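Local coordinates for amidohydrolase (Thermotoga maritima, PDB 3OOQ), which probably acts as a metal-dependent amidohydrolase, possibly an allantoinase that opens a cyclic amide ring by hydrolysis, at residues 7-12 with 46-51. Sequence-based numbering, arbitrary orientation.
Sequences ILFKNA and EIVDLT
Strands 7-10 and 46-49 run parallel, 25° apart in direction, with L8 N donating to E46 O, V48 N to L8 O and K10 N to V48 O; L50 N, just past the second strand, extends the pairing to K10 O at 2.8 Å. On the face carrying I7, F9 and V48 the contact is apolar. I7 CG2 meets V48 CG2 at 3.8 Å and also sits above one face of the F9 ring, nearer its rim than its centre. The F9 ring runs alongside V48, its CD1 3.8 Å from V48 CB. The same F9 CD1 takes L50 CD1 at 3.5 Å, an oblique approach, while L50 CB reaches A12 CB. L55 of strand 54-64 touches F9, A12 and L50, and Y379 sets its ring edge-to-face with that of F9. On the other face I47 CD1 touches K10 CG at 3.9 Å; the K10 chain then bends and carries NZ to a salt bridge with D25. At the turn, chi1 of -160° sets N11 CG anti to the backbone N, on the way to T51, and ND2 donates to T51 OG1 at 2.9 Å, with that oxygen close to the plane of the N11 amide. T51 OG1 donates in turn to the syn lone pair of D49 OD1, at 2.6 Å. That oxygen also accepts T51 N from above the carboxylate plane, closing an Asx turn. The relay N11 to T51 to D49 thus fixes the direction of the T51 hydroxyl and ties the corner at N11 to the residues just past strand 46-49, while the apolar face joins this edge of the small N-terminal sheet to the neighbouring sheet.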
loop_
_atom_site.group_PDB
_atom_site.type_symbol
_atom_site.label_atom_id
_atom_site.label_comp_id
_atom_site.label_asym_id
_atom_site.label_seq_id
_atom_site.Cartn_x
_atom_site.Cartn_y
_atom_site.Cartn_z
ATOM N N ILE F 7 -64.027 -6.498 -12.371
ATOM C CA ILE F 7 -63.806 -7.905 -12.072
ATOM C C ILE F 7 -64.542 -8.255 -10.788
ATOM O O ILE F 7 -64.447 -7.546 -9.785
ATOM C CB ILE F 7 -62.315 -8.247 -11.905
ATOM C CG1 ILE F 7 -61.540 -8.014 -13.209
ATOM C CG2 ILE F 7 -62.146 -9.679 -11.436
ATOM C CD1 ILE F 7 -60.027 -8.094 -13.035
ATOM N N LEU F 8 -65.267 -9.362 -10.821
ATOM C CA LEU F 8 -66.007 -9.817 -9.665
ATOM C C LEU F 8 -65.460 -11.169 -9.229
ATOM O O LEU F 8 -65.649 -12.180 -9.911
ATOM C CB LEU F 8 -67.501 -9.894 -10.001
ATOM C CG LEU F 8 -68.477 -10.374 -8.929
ATOM C CD1 LEU F 8 -68.294 -9.589 -7.616
ATOM C CD2 LEU F 8 -69.928 -10.309 -9.440
ATOM N N PHE F 9 -64.763 -11.181 -8.101
ATOM C CA PHE F 9 -64.209 -12.421 -7.569
ATOM C C PHE F 9 -65.266 -13.095 -6.724
ATOM O O PHE F 9 -65.772 -12.496 -5.779
ATOM C CB PHE F 9 -62.952 -12.150 -6.735
ATOM C CG PHE F 9 -61.801 -11.592 -7.529
ATOM C CD1 PHE F 9 -60.974 -12.436 -8.274
ATOM C CD2 PHE F 9 -61.534 -10.221 -7.525
ATOM C CE1 PHE F 9 -59.899 -11.921 -9.019
ATOM C CE2 PHE F 9 -60.453 -9.696 -8.249
ATOM C CZ PHE F 9 -59.630 -10.555 -8.995
ATOM N N LYS F 10 -65.602 -14.335 -7.055
ATOM C CA LYS F 10 -66.725 -15.015 -6.388
ATOM C C LYS F 10 -66.318 -16.194 -5.500
ATOM O O LYS F 10 -65.552 -17.061 -5.915
ATOM C CB LYS F 10 -67.785 -15.470 -7.422
ATOM C CG LYS F 10 -68.384 -14.308 -8.226
ATOM C CD LYS F 10 -69.883 -14.042 -7.993
ATOM C CE LYS F 10 -70.466 -14.577 -6.678
ATOM N NZ LYS F 10 -71.719 -13.828 -6.324
ATOM N N ASN F 11 -66.861 -16.217 -4.285
ATOM C CA ASN F 11 -66.860 -17.418 -3.448
ATOM C C ASN F 11 -65.489 -17.870 -2.921
ATOM O O ASN F 11 -65.301 -19.034 -2.557
ATOM C CB ASN F 11 -67.618 -18.564 -4.165
ATOM C CG ASN F 11 -68.072 -19.661 -3.214
ATOM O OD1 ASN F 11 -68.484 -19.401 -2.082
ATOM N ND2 ASN F 11 -67.990 -20.897 -3.673
ATOM N N ALA F 12 -64.538 -16.938 -2.868
ATOM C CA ALA F 12 -63.288 -17.151 -2.155
ATOM C C ALA F 12 -63.544 -17.140 -0.654
ATOM O O ALA F 12 -64.562 -16.617 -0.192
ATOM C CB ALA F 12 -62.283 -16.047 -2.507
ATOM N N GLU F 46 -66.684 -9.039 -15.381
ATOM C CA GLU F 46 -66.150 -10.366 -15.695
ATOM C C GLU F 46 -66.099 -11.128 -14.381
ATOM O O GLU F 46 -65.630 -10.605 -13.375
ATOM C CB GLU F 46 -64.747 -10.279 -16.305
ATOM C CG GLU F 46 -64.157 -11.624 -16.749
ATOM C CD GLU F 46 -62.629 -11.683 -16.651
ATOM O OE1 GLU F 46 -61.946 -10.665 -16.946
ATOM O OE2 GLU F 46 -62.107 -12.765 -16.284
ATOM N N ILE F 47 -66.594 -12.354 -14.368
ATOM C CA ILE F 47 -66.579 -13.078 -13.115
ATOM C C ILE F 47 -65.404 -14.054 -13.056
ATOM O O ILE F 47 -65.099 -14.745 -14.022
ATOM C CB ILE F 47 -67.973 -13.710 -12.739
ATOM C CG1 ILE F 47 -68.010 -15.217 -12.968
ATOM C CG2 ILE F 47 -69.147 -12.957 -13.383
ATOM C CD1 ILE F 47 -67.618 -16.001 -11.705
ATOM N N VAL F 48 -64.725 -14.049 -11.915
ATOM C CA VAL F 48 -63.658 -14.984 -11.640
ATOM C C VAL F 48 -64.092 -15.828 -10.458
ATOM O O VAL F 48 -64.258 -15.334 -9.346
ATOM C CB VAL F 48 -62.343 -14.259 -11.315
ATOM C CG1 VAL F 48 -61.228 -15.261 -11.050
ATOM C CG2 VAL F 48 -61.973 -13.312 -12.458
ATOM N N ASP F 49 -64.276 -17.113 -10.712
ATOM C CA ASP F 49 -64.719 -18.034 -9.687
ATOM C C ASP F 49 -63.529 -18.483 -8.855
ATOM O O ASP F 49 -62.568 -19.042 -9.390
ATOM C CB ASP F 49 -65.445 -19.225 -10.332
ATOM C CG ASP F 49 -65.670 -20.377 -9.366
ATOM O OD1 ASP F 49 -66.139 -20.141 -8.240
ATOM O OD2 ASP F 49 -65.383 -21.534 -9.751
ATOM N N LEU F 50 -63.596 -18.247 -7.550
ATOM C CA LEU F 50 -62.500 -18.608 -6.660
ATOM C C LEU F 50 -62.934 -19.589 -5.587
ATOM O O LEU F 50 -62.361 -19.614 -4.480
ATOM C CB LEU F 50 -61.863 -17.358 -6.015
ATOM C CG LEU F 50 -61.242 -16.282 -6.919
ATOM C CD1 LEU F 50 -60.735 -15.118 -6.074
ATOM C CD2 LEU F 50 -60.130 -16.841 -7.796
ATOM N N THR F 51 -63.952 -20.387 -5.908
ATOM C CA THR F 51 -64.382 -21.485 -5.034
ATOM C C THR F 51 -63.181 -22.346 -4.627
ATOM O O THR F 51 -62.428 -22.812 -5.488
ATOM C CB THR F 51 -65.429 -22.386 -5.744
ATOM O OG1 THR F 51 -66.555 -21.587 -6.121
ATOM C CG2 THR F 51 -65.890 -23.529 -4.820
#